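Haloalkane dehalogenase (Mycobacterium rhodesiae, PDB 4MJ3) hydrolyses carbon–halogen bonds of haloalkanes, giving the corresponding alcohol and a halide ion. Local coordinates at residues His53-Trp58 with Pro172-Gly177. Sequence-based numbering, arbitrary orientation.
Sequences HGEPSW and PLFPAG
P56 and F174 meet where the loop after strand 48-52 reaches the approach to helix 176-182. CB of P56 lies in the plane of the phenyl ring, at its edge, 3.7 Å from F174 CE1. With CG anti to the backbone N (chi1 -171°), the F174 ring reaches out to the proline and also to E55. The E55 carboxylate arrives from the opposite direction, its plane turned 50° from that of the ring, and puts OE2 3.6 Å from F174 CZ. Beside this, A176 in the first turn of the helix sets its methyl CB 3.8 Å from the carbonyl O of P56 and 4.2 Å from P56 CG. All four touching residues are buried; I179 packs on P56 and F174, and A209 on E55 and F174. On either side of F174 in sequence the chain leaves the contact: the CB of P175 is directed away from the loop, and P172 and L173 are exposed to solvent. The P56 loop, with a cis peptide bond before the proline, is braced from within: G54 O accepts from S57 N and, at 2.8 Å, from H53 ND1, which lies on a carbonyl lone pair. D123 OD1 receives the N-H of E55. HGEP is the HGxP loop of the alpha/beta-hydrolase fold, which in related haloalkane dehalogenases contributes to the oxyanion hole; here it meets the helical cap.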
loop_
_atom_site.group_PDB
_atom_site.type_symbol
_atom_site.label_atom_id
_atom_site.label_comp_id
_atom_site.label_asym_id
_atom_site.label_seq_id
_atom_site.Cartn_x
_atom_site.Cartn_y
_atom_site.Cartn_z
ATOM N N HIS A 53 -2.344 -0.458 0.482
ATOM C CA HIS A 53 -2.107 0.813 1.134
ATOM C C HIS A 53 -0.751 0.768 1.807
ATOM O O HIS A 53 -0.131 -0.291 1.943
ATOM C CB HIS A 53 -3.175 1.045 2.195
ATOM C CG HIS A 53 -2.943 0.257 3.442
ATOM N ND1 HIS A 53 -2.133 0.702 4.456
ATOM C CD2 HIS A 53 -3.328 -0.992 3.794
ATOM C CE1 HIS A 53 -2.064 -0.214 5.401
ATOM N NE2 HIS A 53 -2.784 -1.247 5.028
ATOM N N GLY A 54 -0.290 1.939 2.236
ATOM C CA GLY A 54 0.955 2.046 2.960
ATOM C C GLY A 54 0.817 2.755 4.290
ATOM O O GLY A 54 -0.174 2.622 5.003
ATOM N N GLU A 55 1.851 3.515 4.606
ATOM C CA GLU A 55 1.994 4.192 5.880
ATOM C C GLU A 55 1.251 5.533 5.886
ATOM O O GLU A 55 1.306 6.278 4.904
ATOM C CB GLU A 55 3.515 4.435 6.067
ATOM C CG GLU A 55 3.914 5.440 7.133
ATOM C CD GLU A 55 3.837 4.925 8.562
ATOM O OE1 GLU A 55 3.230 3.871 8.785
ATOM O OE2 GLU A 55 4.435 5.589 9.452
ATOM N N PRO A 56 0.582 5.892 7.002
ATOM C CA PRO A 56 0.089 5.111 8.132
ATOM C C PRO A 56 -1.413 4.928 7.893
ATOM O O PRO A 56 -2.236 5.285 8.727
ATOM C CB PRO A 56 0.292 6.052 9.305
ATOM C CG PRO A 56 0.085 7.417 8.717
ATOM C CD PRO A 56 0.285 7.326 7.208
ATOM N N SER A 57 -1.761 4.430 6.720
ATOM C CA SER A 57 -3.172 4.350 6.309
ATOM C C SER A 57 -3.692 2.927 6.487
ATOM O O SER A 57 -3.123 2.136 7.254
ATOM C CB SER A 57 -3.307 4.844 4.874
ATOM O OG SER A 57 -2.648 3.987 3.969
ATOM N N TRP A 58 -4.845 2.645 5.880
ATOM C CA TRP A 58 -5.355 1.284 5.778
ATOM C C TRP A 58 -6.316 1.230 4.607
ATOM O O TRP A 58 -6.372 2.193 3.825
ATOM C CB TRP A 58 -5.978 0.799 7.091
ATOM C CG TRP A 58 -7.153 1.541 7.669
ATOM C CD1 TRP A 58 -7.145 2.776 8.256
ATOM C CD2 TRP A 58 -8.501 1.040 7.821
ATOM N NE1 TRP A 58 -8.420 3.082 8.728
ATOM C CE2 TRP A 58 -9.252 2.037 8.464
ATOM C CE3 TRP A 58 -9.136 -0.168 7.483
ATOM C CZ2 TRP A 58 -10.601 1.863 8.783
ATOM C CZ3 TRP A 58 -10.482 -0.326 7.771
ATOM C CH2 TRP A 58 -11.187 0.665 8.436
ATOM N N PRO A 172 5.566 13.941 19.279
ATOM C CA PRO A 172 5.265 13.278 20.561
ATOM C C PRO A 172 4.108 12.310 20.469
ATOM O O PRO A 172 4.205 11.206 20.974
ATOM C CB PRO A 172 4.922 14.443 21.492
ATOM C CG PRO A 172 5.718 15.592 20.949
ATOM C CD PRO A 172 5.703 15.406 19.451
ATOM N N LEU A 173 3.017 12.733 19.824
ATOM C CA LEU A 173 1.845 11.895 19.610
ATOM C C LEU A 173 1.670 11.694 18.105
ATOM O O LEU A 173 1.694 12.660 17.349
ATOM C CB LEU A 173 0.603 12.552 20.182
ATOM C CG LEU A 173 0.601 12.757 21.706
ATOM C CD1 LEU A 173 -0.731 13.349 22.129
ATOM C CD2 LEU A 173 0.861 11.451 22.451
ATOM N N PHE A 174 1.545 10.445 17.674
ATOM C CA PHE A 174 1.514 10.123 16.254
ATOM C C PHE A 174 0.080 10.188 15.758
ATOM O O PHE A 174 -0.733 9.346 16.163
ATOM C CB PHE A 174 2.084 8.725 16.057
ATOM C CG PHE A 174 2.319 8.345 14.623
ATOM C CD1 PHE A 174 1.298 7.803 13.860
ATOM C CD2 PHE A 174 3.570 8.491 14.048
ATOM C CE1 PHE A 174 1.517 7.424 12.539
ATOM C CE2 PHE A 174 3.804 8.093 12.742
ATOM C CZ PHE A 174 2.782 7.556 11.983
ATOM N N PRO A 175 -0.274 11.203 14.929
ATOM C CA PRO A 175 -1.687 11.416 14.548
ATOM C C PRO A 175 -1.931 10.919 13.126
ATOM O O PRO A 175 -1.689 11.646 12.154
ATOM C CB PRO A 175 -1.819 12.942 14.631
ATOM C CG PRO A 175 -0.445 13.443 14.259
ATOM C CD PRO A 175 0.543 12.318 14.420
ATOM N N ALA A 176 -2.309 9.650 13.001
ATOM C CA ALA A 176 -2.332 9.025 11.666
ATOM C C ALA A 176 -3.240 9.798 10.702
ATOM O O ALA A 176 -2.880 10.040 9.554
ATOM C CB ALA A 176 -2.756 7.562 11.763
ATOM N N GLY A 177 -4.414 10.184 11.162
ATOM C CA GLY A 177 -5.362 10.907 10.328
ATOM C C GLY A 177 -4.841 12.258 9.863
ATOM O O GLY A 177 -4.937 12.605 8.686
#